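Local coordinates for amidohydrolase 3 domain-containing protein (PDB 3IGH) that is uncharacterised but probably hydrolyses carbon-nitrogen bonds other than peptide bonds, as expected of a metal-dependent hydrolase of the amidohydrolase family, at residues F104-Q110 and F130-F136; H137-A141 and T161-E166; M79-R83 and Q93-R97. All blocks are in the same frame, centred on the assembly; numbering follows the deposited sequence.

Interaction 1. Residues F104-Q110 and F130-F136; sequences FGFGWDQ and FIYRKCF. With SO4 (sulfate ion), chain I.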
loop_
_atom_site.group_PDB
_atom_site.type_symbol
_atom_site.label_atom_id
_atom_site.label_comp_id
_atom_site.label_asym_id
_atom_site.label_seq_id
_atom_site.Cartn_x
_atom_site.Cartn_y
_atom_site.Cartn_z
ATOM N N PHE A 104 9.117 -9.624 -30.949
ATOM C CA PHE A 104 7.678 -9.487 -31.127
ATOM C C PHE A 104 7.424 -8.494 -32.258
ATOM O O PHE A 104 8.078 -7.454 -32.339
ATOM C CB PHE A 104 7.003 -8.991 -29.840
ATOM C CG PHE A 104 6.953 -10.011 -28.731
ATOM C CD1 PHE A 104 6.043 -11.067 -28.774
ATOM C CD2 PHE A 104 7.792 -9.896 -27.626
ATOM C CE1 PHE A 104 5.984 -12.004 -27.740
ATOM C CE2 PHE A 104 7.741 -10.828 -26.585
ATOM C CZ PHE A 104 6.834 -11.883 -26.645
ATOM N N GLY A 105 6.480 -8.828 -33.129
ATOM C CA GLY A 105 6.118 -7.960 -34.232
ATOM C C GLY A 105 4.617 -7.858 -34.379
ATOM O O GLY A 105 3.874 -8.664 -33.814
ATOM N N PHE A 106 4.168 -6.877 -35.155
ATOM C CA PHE A 106 2.733 -6.665 -35.362
ATOM C C PHE A 106 2.477 -6.002 -36.712
ATOM O O PHE A 106 3.357 -5.342 -37.270
ATOM C CB PHE A 106 2.129 -5.799 -34.231
ATOM C CG PHE A 106 2.408 -4.318 -34.378
ATOM C CD1 PHE A 106 1.472 -3.470 -34.980
ATOM C CD2 PHE A 106 3.604 -3.775 -33.925
ATOM C CE1 PHE A 106 1.736 -2.110 -35.138
ATOM C CE2 PHE A 106 3.869 -2.419 -34.061
ATOM C CZ PHE A 106 2.936 -1.585 -34.676
ATOM N N GLY A 107 1.253 -6.165 -37.208
ATOM C CA GLY A 107 0.766 -5.351 -38.310
ATOM C C GLY A 107 0.937 -5.875 -39.722
ATOM O O GLY A 107 0.582 -5.173 -40.669
ATOM N N TRP A 108 1.463 -7.091 -39.887
ATOM C CA TRP A 108 1.621 -7.646 -41.241
ATOM C C TRP A 108 0.276 -8.015 -41.844
ATOM O O TRP A 108 -0.691 -8.263 -41.128
ATOM C CB TRP A 108 2.591 -8.852 -41.282
ATOM C CG TRP A 108 2.144 -10.059 -40.487
ATOM C CD1 TRP A 108 2.542 -10.382 -39.221
ATOM C CD2 TRP A 108 1.234 -11.097 -40.896
ATOM N NE1 TRP A 108 1.929 -11.536 -38.811
ATOM C CE2 TRP A 108 1.132 -12.007 -39.820
ATOM C CE3 TRP A 108 0.501 -11.351 -42.064
ATOM C CZ2 TRP A 108 0.318 -13.146 -39.872
ATOM C CZ3 TRP A 108 -0.307 -12.482 -42.113
ATOM C CH2 TRP A 108 -0.388 -13.368 -41.027
ATOM N N ASP A 109 0.228 -8.078 -43.174
ATOM C CA ASP A 109 -0.996 -8.394 -43.888
ATOM C C ASP A 109 -0.603 -9.176 -45.136
ATOM O O ASP A 109 0.228 -8.698 -45.918
ATOM C CB ASP A 109 -1.707 -7.081 -44.274
ATOM C CG ASP A 109 -3.030 -7.294 -45.019
ATOM O OD1 ASP A 109 -3.444 -8.442 -45.306
ATOM O OD2 ASP A 109 -3.688 -6.272 -45.307
ATOM N N GLN A 110 -1.221 -10.347 -45.326
ATOM C CA GLN A 110 -0.928 -11.197 -46.491
ATOM C C GLN A 110 -1.291 -10.502 -47.806
ATOM O O GLN A 110 -0.700 -10.791 -48.839
ATOM C CB GLN A 110 -1.598 -12.583 -46.388
ATOM C CG GLN A 110 -3.136 -12.621 -46.504
ATOM C CD GLN A 110 -3.848 -12.405 -45.176
ATOM O OE1 GLN A 110 -3.286 -11.847 -44.229
ATOM N NE2 GLN A 110 -5.095 -12.856 -45.101
ATOM N N PHE A 130 7.569 -14.009 -32.694
ATOM C CA PHE A 130 6.121 -14.124 -32.625
ATOM C C PHE A 130 5.543 -12.869 -33.291
ATOM O O PHE A 130 5.783 -11.753 -32.823
ATOM C CB PHE A 130 5.687 -14.215 -31.158
ATOM C CG PHE A 130 4.216 -14.475 -30.966
ATOM C CD1 PHE A 130 3.734 -15.774 -30.925
ATOM C CD2 PHE A 130 3.315 -13.419 -30.807
ATOM C CE1 PHE A 130 2.387 -16.033 -30.737
ATOM C CE2 PHE A 130 1.959 -13.669 -30.624
ATOM C CZ PHE A 130 1.495 -14.978 -30.580
ATOM N N ILE A 131 4.819 -13.039 -34.396
ATOM C CA ILE A 131 4.345 -11.867 -35.161
ATOM C C ILE A 131 2.836 -11.828 -35.367
ATOM O O ILE A 131 2.245 -12.715 -35.988
ATOM C CB ILE A 131 5.114 -11.645 -36.506
ATOM C CG1 ILE A 131 5.035 -12.873 -37.431
ATOM C CG2 ILE A 131 6.565 -11.271 -36.238
ATOM C CD1 ILE A 131 5.451 -12.581 -38.880
ATOM N N TYR A 132 2.217 -10.776 -34.832
ATOM C CA TYR A 132 0.784 -10.580 -34.973
ATOM C C TYR A 132 0.447 -10.059 -36.358
ATOM O O TYR A 132 1.107 -9.152 -36.859
ATOM C CB TYR A 132 0.294 -9.547 -33.970
ATOM C CG TYR A 132 0.185 -10.036 -32.553
ATOM C CD1 TYR A 132 -0.907 -10.810 -32.144
ATOM C CD2 TYR A 132 1.152 -9.693 -31.606
ATOM C CE1 TYR A 132 -1.022 -11.243 -30.820
ATOM C CE2 TYR A 132 1.047 -10.124 -30.283
ATOM C CZ TYR A 132 -0.042 -10.891 -29.899
ATOM O OH TYR A 132 -0.141 -11.315 -28.595
ATOM N N ARG A 133 -0.589 -10.637 -36.957
ATOM C CA ARG A 133 -1.227 -10.054 -38.134
ATOM C C ARG A 133 -1.914 -8.761 -37.719
ATOM O O ARG A 133 -2.291 -8.597 -36.556
ATOM C CB ARG A 133 -2.281 -11.008 -38.705
ATOM C CG ARG A 133 -2.814 -10.603 -40.095
ATOM C CD ARG A 133 -3.950 -11.488 -40.584
ATOM N NE ARG A 133 -4.499 -10.942 -41.825
ATOM C CZ ARG A 133 -5.511 -10.076 -41.895
ATOM N NH1 ARG A 133 -6.127 -9.658 -40.796
ATOM N NH2 ARG A 133 -5.918 -9.634 -43.075
ATOM N N LYS A 134 -2.033 -7.837 -38.669
ATOM C CA LYS A 134 -2.965 -6.712 -38.599
ATOM C C LYS A 134 -4.272 -7.170 -37.936
ATOM O O LYS A 134 -4.815 -8.224 -38.286
ATOM C CB LYS A 134 -3.215 -6.224 -40.034
ATOM C CG LYS A 134 -4.087 -5.003 -40.199
ATOM C CD LYS A 134 -4.606 -4.908 -41.630
ATOM C CE LYS A 134 -5.863 -5.749 -41.827
ATOM N NZ LYS A 134 -6.566 -5.394 -43.089
ATOM N N CYS A 135 -4.739 -6.397 -36.954
ATOM C CA CYS A 135 -5.983 -6.674 -36.188
ATOM C C CYS A 135 -5.857 -7.689 -35.047
ATOM O O CYS A 135 -6.821 -7.910 -34.310
ATOM C CB CYS A 135 -7.194 -6.996 -37.096
ATOM S SG CYS A 135 -7.499 -5.746 -38.381
ATOM N N PHE A 136 -4.675 -8.302 -34.918
ATOM C CA PHE A 136 -4.277 -9.097 -33.745
ATOM C C PHE A 136 -5.148 -10.338 -33.470
ATOM O O PHE A 136 -5.281 -10.758 -32.321
ATOM C CB PHE A 136 -4.187 -8.209 -32.477
ATOM C CG PHE A 136 -3.165 -7.090 -32.565
ATOM C CD1 PHE A 136 -1.882 -7.264 -32.057
ATOM C CD2 PHE A 136 -3.498 -5.857 -33.128
ATOM C CE1 PHE A 136 -0.939 -6.248 -32.122
ATOM C CE2 PHE A 136 -2.562 -4.831 -33.204
ATOM C CZ PHE A 136 -1.275 -5.025 -32.697
HETATM S S SO4 I . -6.557 -15.188 -47.483
HETATM O O1 SO4 I . -5.397 -15.758 -48.173
HETATM O O2 SO4 I . -7.787 -15.637 -48.130
HETATM O O3 SO4 I . -6.553 -15.630 -46.091
HETATM O O4 SO4 I . -6.496 -13.729 -47.542
HETATM O O HOH W 1 -1.147 -6.428 -35.668
#

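Interaction 2. Residues H137-A141 and T161-E166; sequences HVAVA and TGIIKE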
loop_
_atom_site.group_PDB
_atom_site.type_symbol
_atom_site.label_atom_id
_atom_site.label_comp_id
_atom_site.label_asym_id
_atom_site.label_seq_id
_atom_site.Cartn_x
_atom_site.Cartn_y
_atom_site.Cartn_z
ATOM N N HIS A 137 -5.742 -10.922 -34.512
ATOM C CA HIS A 137 -6.546 -12.138 -34.335
ATOM C C HIS A 137 -5.819 -13.390 -34.833
ATOM O O HIS A 137 -6.309 -14.509 -34.656
ATOM C CB HIS A 137 -7.918 -12.011 -35.012
ATOM C CG HIS A 137 -8.722 -10.834 -34.545
ATOM N ND1 HIS A 137 -9.096 -10.661 -33.229
ATOM C CD2 HIS A 137 -9.236 -9.780 -35.224
ATOM C CE1 HIS A 137 -9.794 -9.544 -33.115
ATOM N NE2 HIS A 137 -9.895 -8.992 -34.311
ATOM N N VAL A 138 -4.658 -13.192 -35.455
ATOM C CA VAL A 138 -3.825 -14.282 -35.969
ATOM C C VAL A 138 -2.361 -13.928 -35.715
ATOM O O VAL A 138 -1.973 -12.754 -35.775
ATOM C CB VAL A 138 -4.027 -14.509 -37.523
ATOM C CG1 VAL A 138 -3.136 -15.632 -38.041
ATOM C CG2 VAL A 138 -5.473 -14.825 -37.878
ATOM N N ALA A 139 -1.545 -14.946 -35.434
ATOM C CA ALA A 139 -0.107 -14.772 -35.335
ATOM C C ALA A 139 0.655 -15.924 -35.969
ATOM O O ALA A 139 0.116 -17.013 -36.150
ATOM C CB ALA A 139 0.311 -14.608 -33.879
ATOM N N VAL A 140 1.912 -15.664 -36.315
ATOM C CA VAL A 140 2.812 -16.710 -36.795
ATOM C C VAL A 140 4.053 -16.712 -35.910
ATOM O O VAL A 140 4.528 -15.652 -35.481
ATOM C CB VAL A 140 3.215 -16.530 -38.296
ATOM C CG1 VAL A 140 3.925 -17.779 -38.825
ATOM C CG2 VAL A 140 2.000 -16.259 -39.165
ATOM N N ALA A 141 4.569 -17.909 -35.637
ATOM C CA ALA A 141 5.750 -18.078 -34.801
ATOM C C ALA A 141 6.759 -19.048 -35.429
ATOM O O ALA A 141 6.363 -19.991 -36.118
ATOM C CB ALA A 141 5.328 -18.558 -33.409
ATOM N N THR A 161 2.846 -24.678 -40.576
ATOM C CA THR A 161 2.939 -23.295 -41.073
ATOM C C THR A 161 3.231 -22.295 -39.951
ATOM O O THR A 161 3.663 -21.171 -40.208
ATOM C CB THR A 161 1.650 -22.863 -41.789
ATOM O OG1 THR A 161 0.547 -22.991 -40.889
ATOM C CG2 THR A 161 1.396 -23.726 -43.025
ATOM N N GLY A 162 2.989 -22.714 -38.710
ATOM C CA GLY A 162 3.236 -21.867 -37.543
ATOM C C GLY A 162 2.117 -20.882 -37.252
ATOM O O GLY A 162 2.300 -19.966 -36.449
ATOM N N ILE A 163 0.962 -21.088 -37.889
ATOM C CA ILE A 163 -0.184 -20.174 -37.789
ATOM C C ILE A 163 -1.054 -20.485 -36.580
ATOM O O ILE A 163 -1.528 -21.614 -36.409
ATOM C CB ILE A 163 -1.038 -20.170 -39.086
ATOM C CG1 ILE A 163 -0.235 -19.543 -40.235
ATOM C CG2 ILE A 163 -2.361 -19.423 -38.873
ATOM C CD1 ILE A 163 -0.770 -19.847 -41.621
ATOM N N ILE A 164 -1.249 -19.461 -35.748
ATOM C CA ILE A 164 -1.947 -19.569 -34.481
ATOM C C ILE A 164 -3.135 -18.599 -34.515
ATOM O O ILE A 164 -2.957 -17.400 -34.749
ATOM C CB ILE A 164 -0.999 -19.175 -33.312
ATOM C CG1 ILE A 164 0.308 -19.985 -33.355
ATOM C CG2 ILE A 164 -1.678 -19.373 -31.983
ATOM C CD1 ILE A 164 1.473 -19.311 -32.646
ATOM N N LYS A 165 -4.337 -19.117 -34.270
ATOM C CA LYS A 165 -5.552 -18.303 -34.330
ATOM C C LYS A 165 -6.578 -18.732 -33.291
ATOM O O LYS A 165 -6.404 -19.755 -32.625
ATOM C CB LYS A 165 -6.166 -18.343 -35.740
ATOM C CG LYS A 165 -6.559 -19.737 -36.231
ATOM C CD LYS A 165 -6.981 -19.711 -37.699
ATOM C CE LYS A 165 -7.393 -21.092 -38.190
ATOM N NZ LYS A 165 -8.639 -21.567 -37.532
ATOM N N GLU A 166 -7.636 -17.930 -33.163
ATOM C CA GLU A 166 -8.777 -18.200 -32.277
ATOM C C GLU A 166 -8.369 -18.540 -30.839
ATOM O O GLU A 166 -7.695 -17.734 -30.188
ATOM C CB GLU A 166 -9.722 -19.239 -32.904
ATOM C CG GLU A 166 -10.354 -18.761 -34.227
ATOM C CD GLU A 166 -11.197 -19.827 -34.925
ATOM O OE1 GLU A 166 -12.000 -20.510 -34.249
ATOM O OE2 GLU A 166 -11.067 -19.969 -36.161
#

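Interaction 3. Residues M79-R83 and Q93-R97; sequences MVDLR and QRLKR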
loop_
_atom_site.group_PDB
_atom_site.type_symbol
_atom_site.label_atom_id
_atom_site.label_comp_id
_atom_site.label_asym_id
_atom_site.label_seq_id
_atom_site.Cartn_x
_atom_site.Cartn_y
_atom_site.Cartn_z
ATOM N N MET A 79 7.999 -3.333 -30.065
ATOM C CA MET A 79 7.669 -4.290 -31.127
ATOM C C MET A 79 8.197 -3.839 -32.488
ATOM O O MET A 79 8.368 -2.644 -32.733
ATOM C CB MET A 79 6.149 -4.474 -31.229
ATOM C CG MET A 79 5.575 -5.604 -30.410
ATOM S SD MET A 79 3.796 -5.760 -30.666
ATOM C CE MET A 79 3.486 -7.351 -29.927
ATOM N N VAL A 80 8.446 -4.809 -33.364
ATOM C CA VAL A 80 8.759 -4.530 -34.762
ATOM C C VAL A 80 7.467 -4.221 -35.525
ATOM O O VAL A 80 6.514 -5.012 -35.524
ATOM C CB VAL A 80 9.522 -5.709 -35.436
ATOM C CG1 VAL A 80 9.896 -5.362 -36.875
ATOM C CG2 VAL A 80 10.786 -6.049 -34.652
ATOM N N ASP A 81 7.450 -3.061 -36.175
ATOM C CA ASP A 81 6.304 -2.611 -36.955
ATOM C C ASP A 81 6.393 -3.190 -38.376
ATOM O O ASP A 81 7.271 -2.813 -39.156
ATOM C CB ASP A 81 6.283 -1.075 -36.980
ATOM C CG ASP A 81 4.997 -0.501 -37.556
ATOM O OD1 ASP A 81 4.157 -1.260 -38.088
ATOM O OD2 ASP A 81 4.823 0.732 -37.468
ATOM N N LEU A 82 5.464 -4.089 -38.700
ATOM C CA LEU A 82 5.432 -4.763 -39.998
ATOM C C LEU A 82 4.345 -4.224 -40.927
ATOM O O LEU A 82 4.106 -4.786 -42.000
ATOM C CB LEU A 82 5.261 -6.278 -39.820
ATOM C CG LEU A 82 6.247 -7.007 -38.900
ATOM C CD1 LEU A 82 5.760 -8.430 -38.631
ATOM C CD2 LEU A 82 7.662 -7.012 -39.475
ATOM N N ARG A 83 3.686 -3.142 -40.517
ATOM C CA ARG A 83 2.664 -2.514 -41.351
ATOM C C ARG A 83 3.308 -1.981 -42.621
ATOM O O ARG A 83 4.374 -1.368 -42.573
ATOM C CB ARG A 83 1.974 -1.373 -40.606
ATOM C CG ARG A 83 1.079 -1.829 -39.472
ATOM C CD ARG A 83 0.494 -0.640 -38.741
ATOM N NE ARG A 83 1.540 0.169 -38.124
ATOM C CZ ARG A 83 1.311 1.245 -37.382
ATOM N NH1 ARG A 83 0.070 1.653 -37.164
ATOM N NH2 ARG A 83 2.324 1.913 -36.854
ATOM N N GLN A 93 13.744 -8.707 -43.020
ATOM C CA GLN A 93 14.703 -7.624 -42.846
ATOM C C GLN A 93 14.360 -6.762 -41.622
ATOM O O GLN A 93 15.249 -6.430 -40.827
ATOM C CB GLN A 93 14.774 -6.780 -44.122
ATOM C CG GLN A 93 16.034 -5.927 -44.249
ATOM C CD GLN A 93 16.069 -5.091 -45.528
ATOM O OE1 GLN A 93 17.117 -4.559 -45.902
ATOM N NE2 GLN A 93 14.924 -4.971 -46.201
ATOM N N ARG A 94 13.072 -6.442 -41.462
ATOM C CA ARG A 94 12.583 -5.671 -40.309
ATOM C C ARG A 94 12.767 -6.424 -38.994
ATOM O O ARG A 94 13.225 -5.851 -37.996
ATOM C CB ARG A 94 11.107 -5.292 -40.490
ATOM C CG ARG A 94 10.853 -4.278 -41.597
ATOM C CD ARG A 94 9.394 -3.849 -41.642
ATOM N NE ARG A 94 9.092 -3.110 -42.862
ATOM C CZ ARG A 94 8.014 -2.353 -43.046
ATOM N NH1 ARG A 94 7.113 -2.205 -42.079
ATOM N NH2 ARG A 94 7.843 -1.729 -44.204
ATOM N N LEU A 95 12.426 -7.708 -39.001
ATOM C CA LEU A 95 12.554 -8.536 -37.803
ATOM C C LEU A 95 14.007 -8.744 -37.361
ATOM O O LEU A 95 14.286 -8.837 -36.163
ATOM C CB LEU A 95 11.834 -9.871 -37.986
ATOM C CG LEU A 95 10.313 -9.761 -38.082
ATOM C CD1 LEU A 95 9.730 -11.069 -38.540
ATOM C CD2 LEU A 95 9.684 -9.305 -36.744
ATOM N N LYS A 96 14.925 -8.784 -38.327
ATOM C CA LYS A 96 16.359 -8.894 -38.034
ATOM C C LYS A 96 16.945 -7.650 -37.356
ATOM O O LYS A 96 17.958 -7.742 -36.669
ATOM C CB LYS A 96 17.152 -9.248 -39.299
ATOM C CG LYS A 96 17.060 -10.718 -39.679
ATOM C CD LYS A 96 18.092 -11.092 -40.735
ATOM C CE LYS A 96 18.064 -12.588 -41.025
ATOM N NZ LYS A 96 19.112 -12.983 -42.002
ATOM N N ARG A 97 16.302 -6.498 -37.541
ATOM C CA ARG A 97 16.714 -5.261 -36.873
ATOM C C ARG A 97 16.166 -5.146 -35.445
ATOM O O ARG A 97 16.609 -4.285 -34.678
ATOM C CB ARG A 97 16.282 -4.033 -37.678
ATOM C CG ARG A 97 16.985 -3.849 -39.010
ATOM C CD ARG A 97 16.296 -2.749 -39.802
ATOM N NE ARG A 97 16.610 -2.798 -41.228
ATOM C CZ ARG A 97 15.787 -2.393 -42.194
ATOM N NH1 ARG A 97 16.166 -2.477 -43.461
ATOM N NH2 ARG A 97 14.583 -1.914 -41.900
#

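Interaction 1. Residues F104-Q110 and F130-F136
Two neighbouring parallel strands of a six-stranded mixed sheet, separate from the TIM-barrel sheet, meet here, and a beta bulge interrupts their pairing. Phe-104 comes first here, its CD1 4.0 Å from CB of Phe-130; both side chains lie on the face covered by Ile-176 of helix 166-180, where bulky aromatics fill the space between sheet and helix. Gly-105 follows, its N hydrogen-bonded to Phe-130 O (3.0 Å) and its O accepting a hydrogen bond from Tyr-132 N (2.9 Å). Glycine suits this site because a CB would lie 2.9 Å from Ile-131 CG2, on the face packed by helix 88-96. Phe-106 rests its CB against Phe-136 CE1 at 3.7 Å. Gly-107 adopts a positive phi (93°), at which a CB would jam against the preceding carbonyl; its N makes a weak hydrogen bond to Tyr-132 O (3.0 Å), and the register slips by one residue before Trp-108 pairs with Arg-133. Trp-108 turns its indole back across the partner strand: NE1 donates to Ile-131 O (3.1 Å), and Arg-133 CA sits 3.6 Å over the centroid of the five-membered ring, a CH-pi contact. Trp-108 O accepts a hydrogen bond from Lys-134 N (2.8 Å). Asp-109 caps the next helix through Asp-111 N, while its OD1 forms a salt bridge with Arg-133 NH2 (3.5 Å) and its OD2 a long one with Lys-134 NZ (3.7 Å). Gln-110, an amide able to donate and accept, offers OE1 to Arg-133 NE (2.8 Å) and NE2 to O4 of a sulfate, probably from the crystallisation liquor, at 2.9 Å.

Interaction 2. Residues H137-A141 and T161-E166
Ile-163 fits beside two valines of the adjoining strand: its CG2 lies 4.0 Å from Val-138 CG1, and its CG1 lies 4.1 Å from Val-140 CG2. Beta-branched residues suit this surface, since they are at ease in extended backbone and present broad flanks to one another; Trp-116 packs on both Val-138 and Ile-163. The other face of the sheet has a different relief. Ala-139 and Ala-141 are small and leave room there, and the longer Ile-164 extends CD1 to within 4.0 Å of Ala-141 CB. Phe-130 from strand 129-133 packs against all three, and Leu-146 of helix 143-149 touches Ala-141 and Ile-164. The backbones are antiparallel, joining strands 138-141 and 163-165 near one end of the six-stranded mixed sheet. Ala-139 and Ile-164 form the hydrogen-bonded pair, with Ala-139 N to Ile-164 O at 2.9 Å and Ile-164 N to Ala-139 O at 2.8 Å. Beyond them Ala-141 N donates to Gly-162 O at 3.2 Å. Gly-162 fills a place with no room for a side chain: a CB would come 2.7 Å from Ala-141 O. Its positive phi (82°) also belongs to a G1 beta bulge, in which Gly-162 and Ile-163 both face Asp-158 of strand 157-158. At the other end Lys-165 directs its flexible chain away from strand 138-141, so that its NZ forms a salt bridge with Glu-166 OE2 at 3.2 Å and another with Asp-156.

Interaction 3. Residues M79-R83 and Q93-R97
Val-80 overlaps the flank of the helix, its CG1 3.5 Å from Arg-94 O and 3.8 Å from Arg-94 CB, and its CB 3.8 Å from Leu-95 CD2. A compact branched residue lets strand and helix approach closely here. Leu-82 adds to the same apolar patch, CD2 lying 4.1 Å from Leu-95 CG, and Leu-95 continues inward to Ile-131 of strand 129-133. This is the first half of a beta-alpha-beta unit: strand 80-81, helix 88-96, then strand 103-108, with the helix packed on the sheet. Arginine suits position 94 because the base of its aliphatic stem packs on Val-80 and Leu-82 (Leu-82 CD2 to Arg-94 CB 4.0 Å) while its guanidinium reaches the turn leaving the strand. There Arg-94 NH1 donates to two backbone oxygens, Asp-81 O at 3.0 Å and Arg-83 O at 2.9 Å, and Arg-94 NH2 forms a salt bridge with Glu-90. The turn has its own brace: Asp-81 OD1 accepts Arg-83 N (3.1 Å) in an Asx turn, and Asp-81 OD2 forms a salt bridge with Arg-83 NH2 at 2.8 Å.

In the fold
From the N terminus, interaction 3 comes first, closing the short connection from strand 80-81 to helix 88-96. Interaction 1 then closes the excursion between strands 103-108 and 129-133, which includes helices 110-113 and 119-122, and interaction 2 closes the one between strands 138-141 and 163-165. The three loops follow in series, neither nesting nor crossing. They join sideways within one sheet: Val-80 N and Leu-82 N probably hydrogen-bond to Phe-104 O and Phe-106 O, while Ile-131 N and Arg-133 N probably hydrogen-bond to Val-140 O and Val-138 O. Interaction 1 therefore lies between the others, whose centres are about 17 Å apart and which do not touch.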